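Local coordinates for protein putative isohexenylglutaconyl-CoA hydratase (PDB 4ZU2) that probably hydrates isohexenylglutaconyl-CoA, a step in the breakdown of citronellate and related terpenes, as a member of the crotonase family, at residues E15-I20 with V52-L57; S27-S32 with R58-H63. All coordinates share one frame; numbering follows the deposited sequence.

Contact 1: residues E15-I20 with V52-L57; sequences EGVLRI and VRALVL
The carbonyl oxygen of Gly16 meets two successive amide groups, those of Arg53 and Ala54, where the backbones of 15-20 and 52-57 come together. Arg53 N makes the main bond at 2.8 Å to Gly16 O; the second, from Ala54 N, is weak. The backbone here passes close to the Arg53 side chain, which suits a residue without one of its own. The ladder then alternates between the strands: Leu18 N donates to Ala54 O, Val56 N to Leu18 O and Ile20 N to Val56 O. The last is the shortest of the three, Ile20 N lying 2.7 Å from Val56 O. CA-H...O contacts fill in between the amide bonds, among them Leu55 CA to Leu18 O at 3.2 Å.

Strands 17-20 and 54-57 run parallel, 18° apart in direction, and are neighbours in the sheet of the crotonase fold. Helix 33-47 links them as a beta-alpha-beta unit and packs on the face bearing Leu18, Ile20 and Leu55. Helix 190-205 covers the other face, with Val17, Arg19, Ala54 and Val56.

Apolar contacts on the face of Leu18, Ile20 and Leu55 centre on Leu55 CD2, 3.8 Å from Leu18 CB; Val52 CG1 also touches this CB, at 4.0 Å. With CG anti to its carbonyl carbon (chi1 -52°), Leu55 brings its end closer to the neighbouring strand. These buried apolar side chains fill the sheet-helix interface, Leu18 on Val42 and Val46, Ile20 on Val42 and Leu55 on Leu43.

On the opposite face Val17 CG1 lies 3.9 Å from Val56 CG2. Arg19 CG is 3.9 Å from Val56 CB, so the aliphatic stem of this partly exposed arginine lies alongside the valine.

Among polar ends, the Arg53 guanidinium turns from the sheet to the carbonyls of Arg205, Cys207 and Trp262.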
loop_
_atom_site.group_PDB
_atom_site.type_symbol
_atom_site.label_atom_id
_atom_site.label_comp_id
_atom_site.label_asym_id
_atom_site.label_seq_id
_atom_site.Cartn_x
_atom_site.Cartn_y
_atom_site.Cartn_z
ATOM N N GLU A 15 -22.118 13.295 -24.269
ATOM C CA GLU A 15 -21.023 13.050 -25.197
ATOM C C GLU A 15 -20.330 11.744 -24.845
ATOM O O GLU A 15 -20.894 10.676 -25.046
ATOM C CB GLU A 15 -20.026 14.213 -25.218
ATOM C CG GLU A 15 -20.616 15.557 -25.560
ATOM C CD GLU A 15 -19.796 16.709 -24.966
ATOM O OE1 GLU A 15 -19.469 16.634 -23.752
ATOM O OE2 GLU A 15 -19.471 17.678 -25.707
ATOM N N GLY A 16 -19.109 11.821 -24.335
ATOM C CA GLY A 16 -18.405 10.632 -23.900
ATOM C C GLY A 16 -18.531 10.363 -22.407
ATOM O O GLY A 16 -17.979 9.371 -21.942
ATOM N N VAL A 17 -19.259 11.212 -21.666
ATOM C CA VAL A 17 -19.354 11.087 -20.199
ATOM C C VAL A 17 -20.743 10.630 -19.780
ATOM O O VAL A 17 -21.713 11.295 -20.080
ATOM C CB VAL A 17 -18.967 12.390 -19.493
ATOM C CG1 VAL A 17 -19.063 12.230 -18.009
ATOM C CG2 VAL A 17 -17.535 12.801 -19.933
ATOM N N LEU A 18 -20.842 9.454 -19.167
ATOM C CA LEU A 18 -22.136 8.969 -18.646
ATOM C C LEU A 18 -22.187 9.243 -17.133
ATOM O O LEU A 18 -21.451 8.635 -16.359
ATOM C CB LEU A 18 -22.358 7.492 -18.960
ATOM C CG LEU A 18 -23.564 6.776 -18.302
ATOM C CD1 LEU A 18 -24.893 7.430 -18.656
ATOM C CD2 LEU A 18 -23.596 5.329 -18.726
ATOM N N ARG A 19 -22.997 10.215 -16.732
ATOM C CA ARG A 19 -23.255 10.469 -15.322
ATOM C C ARG A 19 -24.353 9.548 -14.806
ATOM O O ARG A 19 -25.380 9.400 -15.455
ATOM C CB ARG A 19 -23.715 11.893 -15.127
ATOM C CG ARG A 19 -22.589 12.858 -15.109
ATOM C CD ARG A 19 -22.579 13.728 -16.380
ATOM N NE ARG A 19 -21.496 14.720 -16.453
ATOM C CZ ARG A 19 -21.144 15.565 -15.483
ATOM N NH1 ARG A 19 -21.735 15.588 -14.296
ATOM N NH2 ARG A 19 -20.168 16.411 -15.689
ATOM N N ILE A 20 -24.154 8.983 -13.620
ATOM C CA ILE A 20 -25.088 7.999 -13.055
ATOM C C ILE A 20 -25.393 8.417 -11.636
ATOM O O ILE A 20 -24.487 8.509 -10.810
ATOM C CB ILE A 20 -24.479 6.575 -13.005
ATOM C CG1 ILE A 20 -23.919 6.152 -14.381
ATOM C CG2 ILE A 20 -25.523 5.554 -12.470
ATOM C CD1 ILE A 20 -23.048 4.955 -14.327
ATOM N N VAL A 52 -18.055 5.777 -24.702
ATOM C CA VAL A 52 -18.253 6.122 -23.280
ATOM C C VAL A 52 -16.918 6.032 -22.538
ATOM O O VAL A 52 -16.422 4.943 -22.289
ATOM C CB VAL A 52 -19.290 5.180 -22.639
ATOM C CG1 VAL A 52 -19.580 5.598 -21.206
ATOM C CG2 VAL A 52 -20.588 5.168 -23.453
ATOM N N ARG A 53 -16.327 7.178 -22.219
ATOM C CA ARG A 53 -14.914 7.270 -21.808
ATOM C C ARG A 53 -14.819 7.521 -20.305
ATOM O O ARG A 53 -13.769 7.313 -19.703
ATOM C CB ARG A 53 -14.238 8.454 -22.513
ATOM C CG ARG A 53 -14.240 8.409 -24.035
ATOM C CD ARG A 53 -13.827 9.759 -24.647
ATOM N NE ARG A 53 -12.445 10.133 -24.331
ATOM C CZ ARG A 53 -11.851 11.265 -24.720
ATOM N NH1 ARG A 53 -12.494 12.195 -25.443
ATOM N NH2 ARG A 53 -10.595 11.480 -24.374
ATOM N N ALA A 54 -15.909 8.019 -19.710
ATOM C CA ALA A 54 -15.944 8.245 -18.272
ATOM C C ALA A 54 -17.338 7.992 -17.646
ATOM O O ALA A 54 -18.373 8.090 -18.302
ATOM C CB ALA A 54 -15.439 9.619 -17.935
ATOM N N LEU A 55 -17.323 7.599 -16.380
ATOM C CA LEU A 55 -18.530 7.436 -15.611
ATOM C C LEU A 55 -18.371 8.290 -14.374
ATOM O O LEU A 55 -17.295 8.317 -13.759
ATOM C CB LEU A 55 -18.772 5.983 -15.215
ATOM C CG LEU A 55 -18.712 4.993 -16.392
ATOM C CD1 LEU A 55 -18.616 3.543 -15.887
ATOM C CD2 LEU A 55 -19.888 5.176 -17.341
ATOM N N VAL A 56 -19.438 9.025 -14.059
ATOM C CA VAL A 56 -19.518 9.785 -12.821
ATOM C C VAL A 56 -20.668 9.215 -12.003
ATOM O O VAL A 56 -21.747 8.948 -12.492
ATOM C CB VAL A 56 -19.665 11.289 -13.076
ATOM C CG1 VAL A 56 -19.379 12.045 -11.798
ATOM C CG2 VAL A 56 -18.698 11.735 -14.170
ATOM N N LEU A 57 -20.359 8.950 -10.760
ATOM C CA LEU A 57 -21.176 8.176 -9.918
ATOM C C LEU A 57 -21.486 9.102 -8.782
ATOM O O LEU A 57 -20.580 9.639 -8.147
ATOM C CB LEU A 57 -20.409 6.952 -9.435
ATOM C CG LEU A 57 -21.243 5.986 -8.605
ATOM C CD1 LEU A 57 -22.528 5.618 -9.295
ATOM C CD2 LEU A 57 -20.419 4.731 -8.288
#

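Contact 2: residues S27-S32 with R58-H63; sequences SRNAMS and RGADGH
In the crotonase fold, the loop leading into helix 33-47 meets the turn that follows strand 54-59, through Asn29 and Arg28 of the loop and Ala60 and His63 of the turn. The Asn29 amide joins the two segments: ND2 donates to Ala60 O at 3.1 Å and to His63 O at 3.0 Å. Both acceptors lie close to the amide plane, but ND2 approaches them differently, reaching a lone pair of Ala60 O while standing 46° out of the carbonyl plane of His63. Both bonds are well short of straight. OD1 accepts from Arg24 N, and this third bond helps fix the amide's rotation. An asparagine suits this buried site because its short side chain offers both donors and an acceptor, and because it tolerates the left-handed backbone conformation found here better than most non-glycine residues. Gly59 passes close beside ND2, where a side chain would collide with His63 O.

Arg28 uses its aliphatic part. CD sits over the centre of the His63 imidazole, 3.8 Å above it in a CH-pi contact, and CG lies 3.8 Å from His63 CD2. The guanidinium is tilted 59° from the ring plane. His63 ND1 is hydrogen-bonded to the backbone N of Ala112, which helps hold the ring in place.

Arg28 also packs on strand 112-114, Asn29 touches Leu22 of strand 17-22, and Ser32 caps helix 33-47 through Met35 N.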
loop_
_atom_site.group_PDB
_atom_site.type_symbol
_atom_site.label_atom_id
_atom_site.label_comp_id
_atom_site.label_asym_id
_atom_site.label_seq_id
_atom_site.Cartn_x
_atom_site.Cartn_y
_atom_site.Cartn_z
ATOM N N SER A 27 -34.080 7.083 1.328
ATOM C CA SER A 27 -33.301 6.188 2.194
ATOM C C SER A 27 -31.808 6.464 2.080
ATOM O O SER A 27 -30.993 5.533 2.180
ATOM C CB SER A 27 -33.591 4.724 1.871
ATOM O OG SER A 27 -33.082 4.350 0.617
ATOM N N ARG A 28 -31.474 7.747 1.877
ATOM C CA ARG A 28 -30.111 8.200 1.633
ATOM C C ARG A 28 -29.414 7.277 0.614
ATOM O O ARG A 28 -28.231 6.960 0.741
ATOM C CB ARG A 28 -29.312 8.307 2.948
ATOM C CG ARG A 28 -29.869 9.280 3.947
ATOM C CD ARG A 28 -28.907 9.516 5.111
ATOM N NE ARG A 28 -28.485 8.273 5.773
ATOM C CZ ARG A 28 -27.670 8.221 6.835
ATOM N NH1 ARG A 28 -27.199 9.337 7.378
ATOM N NH2 ARG A 28 -27.339 7.053 7.377
ATOM N N ASN A 29 -30.194 6.856 -0.375
ATOM C CA ASN A 29 -29.731 6.116 -1.539
ATOM C C ASN A 29 -29.167 4.738 -1.213
ATOM O O ASN A 29 -28.118 4.344 -1.726
ATOM C CB ASN A 29 -28.694 6.937 -2.286
ATOM C CG ASN A 29 -29.278 8.189 -2.874
ATOM O OD1 ASN A 29 -30.366 8.153 -3.462
ATOM N ND2 ASN A 29 -28.557 9.300 -2.744
ATOM N N ALA A 30 -29.865 4.026 -0.339
ATOM C CA ALA A 30 -29.437 2.704 0.096
ATOM C C ALA A 30 -29.412 1.802 -1.131
ATOM O O ALA A 30 -30.200 1.955 -2.050
ATOM C CB ALA A 30 -30.395 2.174 1.170
ATOM N N MET A 31 -28.460 0.901 -1.193
ATOM C CA MET A 31 -28.430 -0.044 -2.301
ATOM C C MET A 31 -29.533 -1.021 -2.119
ATOM O O MET A 31 -29.511 -1.810 -1.203
ATOM C CB MET A 31 -27.161 -0.842 -2.297
ATOM C CG MET A 31 -25.998 0.006 -2.491
ATOM S SD MET A 31 -24.981 -0.529 -3.861
ATOM C CE MET A 31 -26.213 -0.631 -5.122
ATOM N N SER A 32 -30.511 -0.954 -2.999
ATOM C CA SER A 32 -31.485 -1.955 -3.035
ATOM C C SER A 32 -30.967 -3.051 -3.960
ATOM O O SER A 32 -30.040 -2.859 -4.722
ATOM C CB SER A 32 -32.789 -1.364 -3.540
ATOM O OG SER A 32 -32.662 -0.749 -4.821
ATOM N N ARG A 58 -22.776 9.319 -8.563
ATOM C CA ARG A 58 -23.205 10.358 -7.646
ATOM C C ARG A 58 -24.532 10.001 -6.974
ATOM O O ARG A 58 -25.260 9.128 -7.426
ATOM C CB ARG A 58 -23.317 11.703 -8.386
ATOM C CG ARG A 58 -22.937 12.902 -7.523
ATOM C CD ARG A 58 -23.096 14.245 -8.235
ATOM N NE ARG A 58 -24.161 14.254 -9.242
ATOM C CZ ARG A 58 -24.008 14.621 -10.518
ATOM N NH1 ARG A 58 -22.826 15.037 -11.001
ATOM N NH2 ARG A 58 -25.069 14.582 -11.322
ATOM N N GLY A 59 -24.820 10.687 -5.876
ATOM C CA GLY A 59 -25.991 10.411 -5.074
ATOM C C GLY A 59 -26.951 11.593 -5.067
ATOM O O GLY A 59 -26.547 12.750 -5.027
ATOM N N ALA A 60 -28.243 11.304 -5.135
ATOM C CA ALA A 60 -29.217 12.363 -5.136
ATOM C C ALA A 60 -29.235 13.020 -3.759
ATOM O O ALA A 60 -28.984 12.360 -2.739
ATOM C CB ALA A 60 -30.558 11.819 -5.482
ATOM N N ASP A 61 -29.460 14.338 -3.745
ATOM C CA ASP A 61 -29.790 15.092 -2.531
ATOM C C ASP A 61 -28.757 15.204 -1.433
ATOM O O ASP A 61 -29.114 15.336 -0.271
ATOM C CB ASP A 61 -31.034 14.493 -1.923
ATOM C CG ASP A 61 -32.119 15.473 -1.845
ATOM O OD1 ASP A 61 -32.131 16.215 -0.842
ATOM O OD2 ASP A 61 -32.920 15.524 -2.812
ATOM N N GLY A 62 -27.478 15.135 -1.777
ATOM C CA GLY A 62 -26.432 15.359 -0.798
ATOM C C GLY A 62 -26.033 14.144 0.033
ATOM O O GLY A 62 -25.444 14.260 1.112
ATOM N N HIS A 63 -26.356 12.958 -0.453
ATOM C CA HIS A 63 -25.791 11.755 0.138
ATOM C C HIS A 63 -25.370 10.840 -1.012
ATOM O O HIS A 63 -26.047 10.780 -2.038
ATOM C CB HIS A 63 -26.793 11.053 1.071
ATOM C CG HIS A 63 -27.280 11.896 2.209
ATOM N ND1 HIS A 63 -26.515 12.164 3.330
ATOM C CD2 HIS A 63 -28.467 12.519 2.418
ATOM C CE1 HIS A 63 -27.201 12.923 4.161
ATOM N NE2 HIS A 63 -28.393 13.150 3.635
#

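In the fold
From the N terminus the chain enters contact 1 at 15-20, follows strand 17-22 to its end and reaches the loop 27-32, the first half of contact 2. Helix 33-47 then carries it back to the start of strand 54-59. Residues 52-57 close contact 1 around this crossover, and 58-63 close contact 2 directly afterwards. The segments alternate, so the two closures cross, with centres about 18 Å apart. A probable hydrogen bond from Arg58 N to Ile20 O, 2.9 Å, extends the ladder of contact 1 into the second segment of contact 2. Contact 1 unites the paired strands, whereas contact 2 ties the loop before the helix to the turn beyond the second strand.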